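Local structure of KLLA0B12012p (Kluyveromyces lactis, 6Y3P) at residues Gln152-Gln162 with Pro247-Leu259. The protein is an ATP-grasp protein whose C-terminal, tubulin-tyrosine-ligase-like domain, the part described here, probably binds ATP, and which is a direct partner of the mRNA decapping enzyme Dcp2. Residues are numbered along the deposited sequence; the frame is centred on the assembly and turned at random.
Sequences QGIRIFKTIEQ and PTEEYDVLDIEQL
Arg155 of strand 154-157 forms a salt bridge with Asp252, just ahead of the short antiparallel strand 253-254. The guanidinium meets the carboxylate with their planes 87° apart, and NE of Arg155 lies 2.8 Å from OD1 of Asp252 and equally far from OD2. These bonds, and a longer one from NH2 to OD2, are bent and weak, so charge attraction probably contributes much of the grip. A bend at chi3 (68°) brings the NE/NH2 edge of the guanidinium to the carboxylate, whose CG lies in the guanidinium plane, while NH1 is held by Ser169 of helix 160-171. Beside the bridge, CG of Arg155 touches CG2 of Val253.

Two backbone bonds tie the segments together: Ile156 N gives its hydrogen to Asp252 O at 3.1 Å, and Leu254 N to Ile154 O at 3.2 Å. Between them Arg155 faces Val253 as a non-hydrogen-bonded pair, CA to CA 4.7 Å.

On the other face, apolar side chains meet. CD1 of Ile156 presses on both CG of Pro247, from the preceding loop (3.3 Å), and CD2 of Leu254 (3.4 Å), closer than usual for carbons; CD1 of Ile154 lies 3.8 Å from CG of Leu254. Ile142 of adjoining strand 140-145 and Tyr200 of strand 194-200, one further on, extend this layer. Leu259 of helix 256-264 sets CD2 3.4 Å from Gly153 N.

Residues 253-254 thus edge a five-stranded antiparallel sheet, consistent with the central subdomain of an ATP-grasp fold, with helices 128-136 and 160-171 packed on one face.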
loop_
_atom_site.group_PDB
_atom_site.type_symbol
_atom_site.label_atom_id
_atom_site.label_comp_id
_atom_site.label_asym_id
_atom_site.label_seq_id
_atom_site.Cartn_x
_atom_site.Cartn_y
_atom_site.Cartn_z
ATOM N N GLN A 152 -16.833 12.436 -16.505
ATOM C CA GLN A 152 -16.490 13.334 -17.602
ATOM C C GLN A 152 -14.958 13.354 -17.886
ATOM O O GLN A 152 -14.467 14.212 -18.635
ATOM C CB GLN A 152 -17.062 14.745 -17.348
ATOM C CG GLN A 152 -17.523 15.465 -18.616
ATOM C CD GLN A 152 -18.995 15.794 -18.578
ATOM O OE1 GLN A 152 -19.426 16.782 -17.968
ATOM N NE2 GLN A 152 -19.801 14.973 -19.240
ATOM N N GLY A 153 -14.239 12.382 -17.316
ATOM C CA GLY A 153 -12.802 12.214 -17.511
ATOM C C GLY A 153 -11.938 12.876 -16.457
ATOM O O GLY A 153 -12.259 13.981 -16.006
ATOM N N ILE A 154 -10.821 12.205 -16.073
ATOM C CA ILE A 154 -9.904 12.724 -15.057
ATOM C C ILE A 154 -8.998 13.827 -15.701
ATOM O O ILE A 154 -8.339 13.586 -16.717
ATOM C CB ILE A 154 -9.142 11.639 -14.211
ATOM C CG1 ILE A 154 -7.823 11.174 -14.841
ATOM C CG2 ILE A 154 -10.041 10.428 -13.879
ATOM C CD1 ILE A 154 -6.850 10.462 -13.868
ATOM N N ARG A 155 -9.048 15.052 -15.129
ATOM C CA ARG A 155 -8.349 16.237 -15.622
ATOM C C ARG A 155 -7.303 16.829 -14.654
ATOM O O ARG A 155 -7.499 16.844 -13.435
ATOM C CB ARG A 155 -9.367 17.312 -16.043
ATOM C CG ARG A 155 -10.196 16.918 -17.267
ATOM C CD ARG A 155 -11.095 18.034 -17.757
ATOM N NE ARG A 155 -10.340 19.159 -18.319
ATOM C CZ ARG A 155 -10.885 20.276 -18.803
ATOM N NH1 ARG A 155 -12.204 20.432 -18.813
ATOM N NH2 ARG A 155 -10.113 21.245 -19.278
ATOM N N ILE A 156 -6.199 17.331 -15.231
ATOM C CA ILE A 156 -5.071 17.954 -14.526
ATOM C C ILE A 156 -5.291 19.459 -14.364
ATOM O O ILE A 156 -5.849 20.120 -15.256
ATOM C CB ILE A 156 -3.710 17.634 -15.241
ATOM C CG1 ILE A 156 -3.427 16.149 -15.157
ATOM C CG2 ILE A 156 -2.512 18.385 -14.617
ATOM C CD1 ILE A 156 -2.381 15.699 -16.045
ATOM N N PHE A 157 -4.811 19.994 -13.241
ATOM C CA PHE A 157 -4.835 21.417 -12.904
ATOM C C PHE A 157 -3.819 21.687 -11.803
ATOM O O PHE A 157 -3.347 20.750 -11.152
ATOM C CB PHE A 157 -6.239 21.830 -12.444
ATOM C CG PHE A 157 -6.664 21.244 -11.115
ATOM C CD1 PHE A 157 -7.233 19.973 -11.047
ATOM C CD2 PHE A 157 -6.534 21.981 -9.937
ATOM C CE1 PHE A 157 -7.629 19.432 -9.825
ATOM C CE2 PHE A 157 -6.961 21.454 -8.722
ATOM C CZ PHE A 157 -7.512 20.182 -8.672
ATOM N N LYS A 158 -3.522 22.959 -11.553
ATOM C CA LYS A 158 -2.624 23.376 -10.474
ATOM C C LYS A 158 -3.255 24.450 -9.588
ATOM O O LYS A 158 -2.880 24.553 -8.424
ATOM C CB LYS A 158 -1.286 23.879 -11.026
ATOM C CG LYS A 158 -0.352 22.774 -11.512
ATOM C CD LYS A 158 1.127 23.169 -11.364
ATOM C CE LYS A 158 1.615 24.170 -12.389
ATOM N NZ LYS A 158 1.438 23.687 -13.784
ATOM N N THR A 159 -4.184 25.268 -10.128
ATOM C CA THR A 159 -4.819 26.369 -9.378
ATOM C C THR A 159 -6.365 26.287 -9.273
ATOM O O THR A 159 -7.033 25.615 -10.075
ATOM C CB THR A 159 -4.388 27.733 -9.959
ATOM O OG1 THR A 159 -4.962 27.889 -11.252
ATOM C CG2 THR A 159 -2.865 27.885 -10.064
ATOM N N ILE A 160 -6.918 27.039 -8.306
ATOM C CA ILE A 160 -8.354 27.170 -8.081
ATOM C C ILE A 160 -9.054 27.644 -9.361
ATOM O O ILE A 160 -10.060 27.049 -9.717
ATOM C CB ILE A 160 -8.662 28.035 -6.824
ATOM C CG1 ILE A 160 -8.161 27.296 -5.553
ATOM C CG2 ILE A 160 -10.158 28.372 -6.731
ATOM C CD1 ILE A 160 -8.219 28.007 -4.154
ATOM N N GLU A 161 -8.491 28.648 -10.084
ATOM C CA GLU A 161 -9.061 29.151 -11.359
ATOM C C GLU A 161 -9.086 28.066 -12.448
ATOM O O GLU A 161 -10.103 27.911 -13.144
ATOM C CB GLU A 161 -8.391 30.448 -11.870
ATOM C CG GLU A 161 -6.909 30.589 -11.558
ATOM C CD GLU A 161 -6.547 31.350 -10.290
ATOM O OE1 GLU A 161 -6.622 30.758 -9.186
ATOM O OE2 GLU A 161 -6.140 32.530 -10.412
ATOM N N GLN A 162 -7.995 27.268 -12.533
ATOM C CA GLN A 162 -7.909 26.160 -13.476
ATOM C C GLN A 162 -9.015 25.119 -13.159
ATOM O O GLN A 162 -9.769 24.730 -14.050
ATOM C CB GLN A 162 -6.506 25.550 -13.459
ATOM C CG GLN A 162 -5.514 26.329 -14.298
ATOM C CD GLN A 162 -4.071 26.096 -13.906
ATOM O OE1 GLN A 162 -3.735 25.315 -13.000
ATOM N NE2 GLN A 162 -3.173 26.804 -14.568
ATOM N N PRO A 247 0.345 15.351 -20.242
ATOM C CA PRO A 247 -0.772 16.184 -20.724
ATOM C C PRO A 247 -0.468 17.678 -20.831
ATOM O O PRO A 247 0.370 18.195 -20.085
ATOM C CB PRO A 247 -1.893 15.894 -19.714
ATOM C CG PRO A 247 -1.488 14.591 -19.068
ATOM C CD PRO A 247 0.000 14.719 -18.957
ATOM N N THR A 248 -1.132 18.343 -21.806
ATOM C CA THR A 248 -1.010 19.770 -22.135
ATOM C C THR A 248 -2.282 20.508 -21.693
ATOM O O THR A 248 -3.089 19.941 -20.957
ATOM C CB THR A 248 -0.818 19.962 -23.666
ATOM O OG1 THR A 248 -1.963 19.461 -24.372
ATOM C CG2 THR A 248 0.466 19.356 -24.193
ATOM N N GLU A 249 -2.461 21.768 -22.154
ATOM C CA GLU A 249 -3.661 22.558 -21.892
ATOM C C GLU A 249 -4.711 22.261 -22.985
ATOM O O GLU A 249 -5.911 22.299 -22.697
ATOM C CB GLU A 249 -3.337 24.061 -21.723
ATOM C CG GLU A 249 -3.919 25.002 -22.775
ATOM C CD GLU A 249 -2.990 25.333 -23.926
ATOM O OE1 GLU A 249 -2.859 26.534 -24.248
ATOM O OE2 GLU A 249 -2.365 24.400 -24.482
ATOM N N GLU A 250 -4.255 21.936 -24.229
ATOM C CA GLU A 250 -5.149 21.566 -25.341
ATOM C C GLU A 250 -5.867 20.232 -25.041
ATOM O O GLU A 250 -7.041 20.079 -25.383
ATOM C CB GLU A 250 -4.400 21.485 -26.682
ATOM C CG GLU A 250 -4.323 22.813 -27.417
ATOM C CD GLU A 250 -2.966 23.497 -27.421
ATOM O OE1 GLU A 250 -1.976 22.880 -26.960
ATOM O OE2 GLU A 250 -2.877 24.619 -27.971
ATOM N N TYR A 251 -5.160 19.304 -24.367
ATOM C CA TYR A 251 -5.639 17.999 -23.950
ATOM C C TYR A 251 -5.088 17.671 -22.542
ATOM O O TYR A 251 -3.923 17.265 -22.408
ATOM C CB TYR A 251 -5.285 16.918 -24.998
ATOM C CG TYR A 251 -5.936 15.598 -24.664
ATOM C CD1 TYR A 251 -7.265 15.349 -25.006
ATOM C CD2 TYR A 251 -5.269 14.646 -23.895
ATOM C CE1 TYR A 251 -7.909 14.181 -24.605
ATOM C CE2 TYR A 251 -5.900 13.471 -23.493
ATOM C CZ TYR A 251 -7.215 13.237 -23.862
ATOM O OH TYR A 251 -7.828 12.079 -23.456
ATOM N N ASP A 252 -5.926 17.871 -21.495
ATOM C CA ASP A 252 -5.548 17.700 -20.079
ATOM C C ASP A 252 -6.197 16.478 -19.393
ATOM O O ASP A 252 -6.277 16.407 -18.160
ATOM C CB ASP A 252 -5.833 18.997 -19.295
ATOM C CG ASP A 252 -7.305 19.320 -19.100
ATOM O OD1 ASP A 252 -8.114 18.982 -19.990
ATOM O OD2 ASP A 252 -7.647 19.926 -18.059
ATOM N N VAL A 253 -6.616 15.502 -20.203
ATOM C CA VAL A 253 -7.264 14.285 -19.730
ATOM C C VAL A 253 -6.260 13.121 -19.782
ATOM O O VAL A 253 -5.339 13.131 -20.596
ATOM C CB VAL A 253 -8.545 14.009 -20.579
ATOM C CG1 VAL A 253 -9.262 12.729 -20.148
ATOM C CG2 VAL A 253 -9.501 15.201 -20.559
ATOM N N LEU A 254 -6.429 12.146 -18.887
ATOM C CA LEU A 254 -5.678 10.888 -18.865
ATOM C C LEU A 254 -6.629 9.731 -18.571
ATOM O O LEU A 254 -7.677 9.948 -17.954
ATOM C CB LEU A 254 -4.411 10.886 -17.989
ATOM C CG LEU A 254 -4.473 11.468 -16.601
ATOM C CD1 LEU A 254 -3.367 10.894 -15.740
ATOM C CD2 LEU A 254 -4.383 12.961 -16.649
ATOM N N ASP A 255 -6.323 8.532 -19.103
ATOM C CA ASP A 255 -7.179 7.342 -19.004
ATOM C C ASP A 255 -8.530 7.572 -19.748
ATOM O O ASP A 255 -9.609 7.260 -19.229
ATOM C CB ASP A 255 -7.363 6.864 -17.533
ATOM C CG ASP A 255 -6.072 6.619 -16.757
ATOM O OD1 ASP A 255 -5.278 5.742 -17.179
ATOM O OD2 ASP A 255 -5.884 7.263 -15.691
ATOM N N ILE A 256 -8.444 8.155 -20.968
ATOM C CA ILE A 256 -9.590 8.419 -21.860
ATOM C C ILE A 256 -10.197 7.084 -22.328
ATOM O O ILE A 256 -11.426 6.960 -22.424
ATOM C CB ILE A 256 -9.221 9.368 -23.059
ATOM C CG1 ILE A 256 -10.443 9.705 -23.974
ATOM C CG2 ILE A 256 -8.029 8.849 -23.902
ATOM C CD1 ILE A 256 -11.531 10.636 -23.377
ATOM N N GLU A 257 -9.312 6.080 -22.564
ATOM C CA GLU A 257 -9.638 4.721 -22.997
ATOM C C GLU A 257 -10.500 3.978 -21.977
ATOM O O GLU A 257 -11.172 3.016 -22.338
ATOM C CB GLU A 257 -8.365 3.927 -23.349
ATOM C CG GLU A 257 -7.506 4.556 -24.445
ATOM C CD GLU A 257 -7.985 4.511 -25.888
ATOM O OE1 GLU A 257 -9.214 4.579 -26.127
ATOM O OE2 GLU A 257 -7.113 4.455 -26.786
ATOM N N GLN A 258 -10.498 4.446 -20.720
ATOM C CA GLN A 258 -11.321 3.910 -19.643
ATOM C C GLN A 258 -12.724 4.527 -19.731
ATOM O O GLN A 258 -13.705 3.790 -19.624
ATOM C CB GLN A 258 -10.667 4.144 -18.271
ATOM C CG GLN A 258 -9.371 3.337 -18.081
ATOM C CD GLN A 258 -8.626 3.618 -16.792
ATOM O OE1 GLN A 258 -9.056 4.393 -15.925
ATOM N NE2 GLN A 258 -7.467 2.995 -16.641
ATOM N N LEU A 259 -12.829 5.855 -19.987
ATOM C CA LEU A 259 -14.133 6.526 -20.135
ATOM C C LEU A 259 -14.802 6.199 -21.487
ATOM O O LEU A 259 -16.036 6.238 -21.583
ATOM C CB LEU A 259 -14.054 8.049 -19.873
ATOM C CG LEU A 259 -15.337 8.706 -19.309
ATOM C CD1 LEU A 259 -15.472 8.497 -17.800
ATOM C CD2 LEU A 259 -15.384 10.180 -19.626
#